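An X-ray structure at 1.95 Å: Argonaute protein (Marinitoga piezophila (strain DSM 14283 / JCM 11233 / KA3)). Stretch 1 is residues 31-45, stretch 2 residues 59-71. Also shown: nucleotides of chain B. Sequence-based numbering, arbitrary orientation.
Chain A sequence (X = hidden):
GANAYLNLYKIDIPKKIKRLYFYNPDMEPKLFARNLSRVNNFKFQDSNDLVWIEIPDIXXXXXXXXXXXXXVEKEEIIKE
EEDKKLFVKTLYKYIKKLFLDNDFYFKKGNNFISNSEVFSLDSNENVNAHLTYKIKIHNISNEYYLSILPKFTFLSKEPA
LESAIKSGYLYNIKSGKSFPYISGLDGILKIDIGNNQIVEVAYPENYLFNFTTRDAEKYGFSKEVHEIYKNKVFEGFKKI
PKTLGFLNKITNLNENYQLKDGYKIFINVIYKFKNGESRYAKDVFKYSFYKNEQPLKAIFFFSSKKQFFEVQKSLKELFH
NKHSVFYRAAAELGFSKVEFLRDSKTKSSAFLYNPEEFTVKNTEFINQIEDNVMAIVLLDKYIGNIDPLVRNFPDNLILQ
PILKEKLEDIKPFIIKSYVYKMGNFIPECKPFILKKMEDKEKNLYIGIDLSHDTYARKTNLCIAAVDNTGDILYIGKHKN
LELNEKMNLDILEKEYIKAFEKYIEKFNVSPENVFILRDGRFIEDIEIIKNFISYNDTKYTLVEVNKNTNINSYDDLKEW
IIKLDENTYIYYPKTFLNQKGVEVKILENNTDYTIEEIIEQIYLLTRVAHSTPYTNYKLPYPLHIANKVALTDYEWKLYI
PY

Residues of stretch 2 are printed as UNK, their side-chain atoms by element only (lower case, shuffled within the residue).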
# COMPACT_ATOMS: atom_id res chain seq x y z
N LEU A 31 27.84 -2.66 27.56
CA LEU A 31 28.96 -2.82 26.65
C LEU A 31 29.25 -4.29 26.37
O LEU A 31 29.55 -4.67 25.23
CB LEU A 31 30.20 -2.13 27.22
CG LEU A 31 31.51 -2.29 26.45
CD1 LEU A 31 31.35 -1.84 25.00
CD2 LEU A 31 32.63 -1.50 27.13
N PHE A 32 29.19 -5.13 27.41
CA PHE A 32 29.37 -6.57 27.22
C PHE A 32 28.34 -7.12 26.24
O PHE A 32 28.67 -7.86 25.31
CB PHE A 32 29.28 -7.28 28.57
CG PHE A 32 29.63 -8.74 28.53
CD1 PHE A 32 30.73 -9.19 27.83
CD2 PHE A 32 28.88 -9.67 29.24
CE1 PHE A 32 31.06 -10.54 27.80
CE2 PHE A 32 29.20 -11.02 29.22
CZ PHE A 32 30.30 -11.45 28.49
N ALA A 33 27.07 -6.72 26.40
CA ALA A 33 26.02 -7.17 25.50
C ALA A 33 26.26 -6.66 24.08
O ALA A 33 26.00 -7.38 23.10
CB ALA A 33 24.66 -6.72 26.01
N ARG A 34 26.74 -5.43 23.94
CA ARG A 34 26.95 -4.86 22.61
C ARG A 34 28.06 -5.60 21.86
O ARG A 34 27.91 -5.91 20.67
CB ARG A 34 27.28 -3.38 22.71
CG ARG A 34 27.67 -2.74 21.38
CD ARG A 34 26.55 -1.88 20.83
NE ARG A 34 26.97 -0.48 20.68
CZ ARG A 34 27.06 0.16 19.52
NH1 ARG A 34 26.75 -0.47 18.39
NH2 ARG A 34 27.45 1.42 19.49
N ASN A 35 29.17 -5.89 22.54
CA ASN A 35 30.25 -6.63 21.89
C ASN A 35 29.81 -8.05 21.54
O ASN A 35 30.18 -8.57 20.48
CB ASN A 35 31.49 -6.65 22.79
CG ASN A 35 31.99 -5.26 23.12
OD1 ASN A 35 31.56 -4.27 22.52
ND2 ASN A 35 32.90 -5.17 24.07
N LEU A 36 29.03 -8.68 22.41
CA LEU A 36 28.52 -10.02 22.11
C LEU A 36 27.58 -10.00 20.92
O LEU A 36 27.60 -10.91 20.08
CB LEU A 36 27.83 -10.61 23.34
CG LEU A 36 28.77 -10.96 24.49
CD1 LEU A 36 27.99 -11.46 25.69
CD2 LEU A 36 29.79 -12.00 24.03
N SER A 37 26.74 -8.96 20.82
CA SER A 37 25.84 -8.84 19.68
C SER A 37 26.62 -8.68 18.38
O SER A 37 26.28 -9.29 17.36
CB SER A 37 24.90 -7.65 19.88
OG SER A 37 24.28 -7.68 21.15
N ARG A 38 27.68 -7.87 18.41
CA ARG A 38 28.43 -7.57 17.19
C ARG A 38 29.11 -8.81 16.62
O ARG A 38 29.07 -9.04 15.41
CB ARG A 38 29.47 -6.49 17.50
CG ARG A 38 30.01 -5.77 16.28
CD ARG A 38 31.19 -4.88 16.65
NE ARG A 38 32.45 -5.59 16.54
CZ ARG A 38 33.01 -6.30 17.52
NH1 ARG A 38 32.42 -6.39 18.70
NH2 ARG A 38 34.16 -6.92 17.31
N VAL A 39 29.72 -9.63 17.48
CA VAL A 39 30.48 -10.78 17.00
C VAL A 39 29.59 -11.97 16.67
O VAL A 39 30.01 -12.87 15.93
CB VAL A 39 31.55 -11.19 18.02
CG1 VAL A 39 32.55 -10.06 18.22
CG2 VAL A 39 30.91 -11.58 19.33
N ASN A 40 28.37 -12.03 17.20
CA ASN A 40 27.45 -13.12 16.92
C ASN A 40 26.38 -12.76 15.91
O ASN A 40 25.58 -13.63 15.55
CB ASN A 40 26.79 -13.61 18.22
CG ASN A 40 27.74 -14.38 19.11
OD1 ASN A 40 27.86 -15.60 18.99
ND2 ASN A 40 28.42 -13.68 20.01
N ASN A 41 26.34 -11.51 15.44
CA ASN A 41 25.29 -11.04 14.53
C ASN A 41 23.91 -11.31 15.11
O ASN A 41 22.96 -11.65 14.39
CB ASN A 41 25.43 -11.66 13.14
CG ASN A 41 26.55 -11.03 12.33
OD1 ASN A 41 26.72 -9.81 12.34
ND2 ASN A 41 27.31 -11.85 11.63
N PHE A 42 23.79 -11.16 16.43
CA PHE A 42 22.57 -11.55 17.14
C PHE A 42 22.51 -10.74 18.42
O PHE A 42 23.42 -10.83 19.25
CB PHE A 42 22.59 -13.05 17.44
CG PHE A 42 21.26 -13.60 17.88
CD1 PHE A 42 20.78 -13.34 19.15
CD2 PHE A 42 20.50 -14.38 17.02
CE1 PHE A 42 19.56 -13.85 19.56
CE2 PHE A 42 19.28 -14.89 17.43
CZ PHE A 42 18.81 -14.62 18.69
N LYS A 43 21.43 -9.97 18.59
CA LYS A 43 21.38 -9.00 19.67
C LYS A 43 21.28 -9.68 21.03
O LYS A 43 20.40 -10.52 21.26
CB LYS A 43 20.19 -8.05 19.47
CG LYS A 43 20.23 -6.82 20.36
CD LYS A 43 19.35 -5.71 19.80
CE LYS A 43 19.72 -4.36 20.40
NZ LYS A 43 19.07 -3.24 19.66
N PHE A 44 22.20 -9.33 21.92
CA PHE A 44 22.11 -9.66 23.34
C PHE A 44 21.42 -8.53 24.08
O PHE A 44 21.54 -7.35 23.71
CB PHE A 44 23.50 -9.88 23.94
CG PHE A 44 24.15 -11.19 23.57
CD1 PHE A 44 24.50 -11.46 22.26
CD2 PHE A 44 24.44 -12.13 24.55
CE1 PHE A 44 25.10 -12.66 21.93
CE2 PHE A 44 25.04 -13.33 24.22
CZ PHE A 44 25.37 -13.60 22.91
N GLN A 45 20.69 -8.88 25.14
CA GLN A 45 20.11 -7.89 26.03
C GLN A 45 20.88 -7.87 27.34
O GLN A 45 21.60 -8.82 27.68
CB GLN A 45 18.62 -8.18 26.28
CG GLN A 45 17.86 -7.04 26.95
CD GLN A 45 18.03 -5.71 26.24
OE1 GLN A 45 17.91 -5.63 25.02
NE2 GLN A 45 18.32 -4.66 27.01
N UNK A 59 21.36 -26.12 18.10
CA UNK A 59 22.78 -25.93 18.34
C UNK A 59 23.18 -24.52 17.93
O UNK A 59 22.98 -24.11 16.79
o UNK A 59 25.07 -27.50 19.37
o UNK A 59 25.98 -26.94 17.45
c UNK A 59 23.60 -26.96 17.58
c UNK A 59 24.98 -27.15 18.17
N UNK A 60 23.74 -23.77 18.88
CA UNK A 60 24.04 -22.35 18.71
C UNK A 60 25.39 -22.11 19.37
O UNK A 60 25.48 -22.00 20.60
c UNK A 60 24.16 -17.91 19.04
c UNK A 60 23.03 -20.03 18.95
c UNK A 60 23.16 -17.33 18.29
c UNK A 60 22.94 -21.49 19.32
c UNK A 60 22.08 -18.09 17.88
c UNK A 60 24.09 -19.25 19.37
c UNK A 60 22.02 -19.43 18.21
N UNK A 61 26.44 -22.01 18.56
CA UNK A 61 27.80 -21.83 19.06
C UNK A 61 28.08 -20.33 19.17
O UNK A 61 28.17 -19.63 18.16
n UNK A 61 30.21 -25.39 19.11
c UNK A 61 29.01 -24.82 19.19
o UNK A 61 28.28 -24.94 20.18
c UNK A 61 28.57 -24.02 17.98
c UNK A 61 28.81 -22.52 18.14
N UNK A 62 28.23 -19.85 20.40
CA UNK A 62 28.42 -18.43 20.65
C UNK A 62 29.89 -18.07 20.50
O UNK A 62 30.79 -18.85 20.82
c UNK A 62 27.88 -18.05 22.05
c UNK A 62 28.14 -16.58 22.37
c UNK A 62 26.38 -18.35 22.13
c UNK A 62 25.77 -18.06 23.48
N UNK A 63 30.13 -16.86 19.98
CA UNK A 63 31.47 -16.32 19.77
C UNK A 63 31.69 -15.16 20.76
O UNK A 63 30.77 -14.39 21.01
c UNK A 63 31.63 -15.84 18.30
o UNK A 63 31.65 -16.97 17.43
c UNK A 63 32.88 -15.00 18.09
N UNK A 64 32.90 -15.04 21.34
CA UNK A 64 34.09 -15.89 21.16
C UNK A 64 33.97 -17.25 21.83
O UNK A 64 33.04 -17.49 22.60
c UNK A 64 33.18 -13.89 22.22
c UNK A 64 35.20 -15.07 21.81
c UNK A 64 34.51 -14.23 22.82
N UNK A 65 34.92 -18.14 21.51
CA UNK A 65 34.89 -19.48 22.08
C UNK A 65 34.93 -19.43 23.61
O UNK A 65 34.11 -20.07 24.28
c UNK A 65 37.83 -23.36 21.22
c UNK A 65 36.02 -21.77 21.92
c UNK A 65 36.07 -20.30 21.54
c UNK A 65 37.41 -22.30 22.21
n UNK A 65 39.28 -23.26 20.91
N UNK A 66 35.87 -18.67 24.18
CA UNK A 66 36.00 -18.68 25.63
C UNK A 66 34.87 -17.95 26.36
O UNK A 66 34.99 -17.75 27.58
n UNK A 66 38.78 -16.20 25.56
o UNK A 66 36.56 -15.86 25.60
c UNK A 66 37.36 -18.10 26.06
c UNK A 66 37.53 -16.62 25.71
N UNK A 67 33.79 -17.56 25.68
CA UNK A 67 32.70 -16.87 26.35
C UNK A 67 32.06 -17.74 27.43
O UNK A 67 31.36 -17.23 28.30
c UNK A 67 31.64 -16.40 25.33
c UNK A 67 30.76 -17.55 24.88
c UNK A 67 30.80 -15.26 25.91
N UNK A 68 32.30 -19.06 27.39
CA UNK A 68 31.78 -19.93 28.45
C UNK A 68 32.34 -19.55 29.81
O UNK A 68 31.74 -19.93 30.83
c UNK A 68 32.08 -21.40 28.14
c UNK A 68 33.52 -21.70 27.81
c UNK A 68 34.50 -21.69 28.79
c UNK A 68 33.90 -22.03 26.52
c UNK A 68 36.18 -22.28 27.20
c UNK A 68 35.82 -21.97 28.49
c UNK A 68 35.22 -22.31 26.21
N UNK A 69 33.45 -18.81 29.86
CA UNK A 69 34.00 -18.37 31.14
C UNK A 69 33.09 -17.37 31.84
O UNK A 69 33.24 -17.15 33.04
c UNK A 69 36.72 -15.76 30.14
n UNK A 69 37.09 -15.74 28.86
c UNK A 69 35.34 -16.32 30.43
c UNK A 69 35.38 -17.75 30.94
o UNK A 69 37.45 -15.36 31.05
N UNK A 70 32.15 -16.76 31.11
CA UNK A 70 31.18 -15.85 31.70
C UNK A 70 29.80 -16.47 31.84
O UNK A 70 28.89 -15.81 32.35
c UNK A 70 34.80 -12.49 30.40
c UNK A 70 34.27 -12.66 31.65
c UNK A 70 33.07 -13.33 31.80
c UNK A 70 34.15 -12.98 29.29
c UNK A 70 31.08 -14.57 30.86
c UNK A 70 32.39 -13.84 30.70
c UNK A 70 32.95 -13.64 29.44
o UNK A 70 36.00 -11.82 30.25
N UNK A 71 29.63 -17.72 31.40
CA UNK A 71 28.31 -18.34 31.42
C UNK A 71 27.81 -18.51 32.85
O UNK A 71 28.56 -18.91 33.75
c UNK A 71 28.33 -19.69 30.71
c UNK A 71 25.46 -21.79 29.31
c UNK A 71 26.90 -21.54 29.75
c UNK A 71 26.96 -20.37 30.71
n UNK A 71 24.53 -21.96 30.47
P U B 21 29.47 2.32 15.57
OP1 U B 21 30.87 2.81 15.43
OP2 U B 21 29.23 1.15 16.45
O5' U B 21 28.47 3.46 16.09
C5' U B 21 28.79 4.85 15.95
C4' U B 21 29.11 5.19 14.51
O4' U B 21 27.88 5.39 13.76
C3' U B 21 30.02 6.40 14.22
O3' U B 21 31.23 6.00 13.58
C2' U B 21 29.21 7.26 13.24
O2' U B 21 29.98 7.76 12.16
C1' U B 21 28.13 6.31 12.72
N1 U B 21 26.89 7.02 12.36
C2 U B 21 26.79 7.44 11.04
O2 U B 21 27.61 7.23 10.19
N3 U B 21 25.67 8.13 10.69
C4 U B 21 24.64 8.45 11.53
O4 U B 21 23.69 9.08 11.08
C5 U B 21 24.79 8.01 12.89
C6 U B 21 25.89 7.33 13.25
O HOH W 1 27.73 -17.10 16.96

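Position 59 carries two carbons, the second bearing two oxygens, and lies clear of stretch 1: a carboxylate, hence Asp59. Position 60 has one carbon and then a six-carbon ring without a heteroatom, whose edge is directed at the face of Phe42; this is Phe60. Its CE2 is 4.1 Å from Phe42 CD2, with ring centroids 5.5 Å apart and planes at 83°.

Position 61 shows three carbons, the third carrying one oxygen and one nitrogen: Gln61. CA-to-CB points away from stretch 1, but the backbone takes part, because a water donates through its O both to Gln61 O (2.8 Å) and to Asn40 OD1 (2.5 Å). Position 62 has four carbons forked at the first, one arm two carbons long, and meets the edge of the Phe44 ring, which defines Ile62. Its CG2 sits 4.1 Å from Phe44 CZ.

At position 63 one carbon, pointing toward stretch 1, carries an oxygen and a carbon and packs on Val39, giving Thr63. Its CG2 is 4.0 Å from Val39 CB. Position 64 closes three carbons onto the backbone N, against Leu36 and Val39: Pro64, preceded by a cis peptide bond. Its CD lies 4.3 Å from both Leu36 CD2 and Val39 CG2.

Position 65, four carbons ending in nitrogen, is Lys65; position 66, two carbons with an oxygen and a nitrogen on the second, is Asn66. Neither reaches stretch 1. Position 67 has one carbon bearing two more and touches Leu36, so it is Val67; its CG2 packs 3.9 Å from Leu36 CD2. Position 68 is a carbon plus a six-carbon ring, out of reach: Phe68. Position 69 has three carbons ending in an oxygen and a nitrogen, Gln69, whose NE2 instead bonds Asn66 O at 3.2 Å.

Position 70 is one carbon, then a six-carbon ring bearing one oxygen, its face approached by the edge of Phe32: Tyr70. Phe32 CZ is 3.6 Å from Tyr70 CD2, planes at 76°. Position 71, four carbons ending in nitrogen, without contact, is Lys71.

The contact is organised around Asn40, at the helix end. Its amide reads the Thr63 backbone twice: Thr63 N donates to Asn40 OD1 (2.8 Å, 167°) and Asn40 ND2 to Thr63 O (2.7 Å, 144°). Since Asn40 ND2 also donates to Leu36 O (2.9 Å, 166°), the carboxamide is tied to its own helix too. Apolar packing adds Leu36 against Pro64 and Val67, Phe32 against Tyr70, Phe42 against Phe60 and Phe44 against Ile62. The stretches together bury 446 Å², both sides summed.

Stretch 2 59-71: DFQITPKNVFQYK
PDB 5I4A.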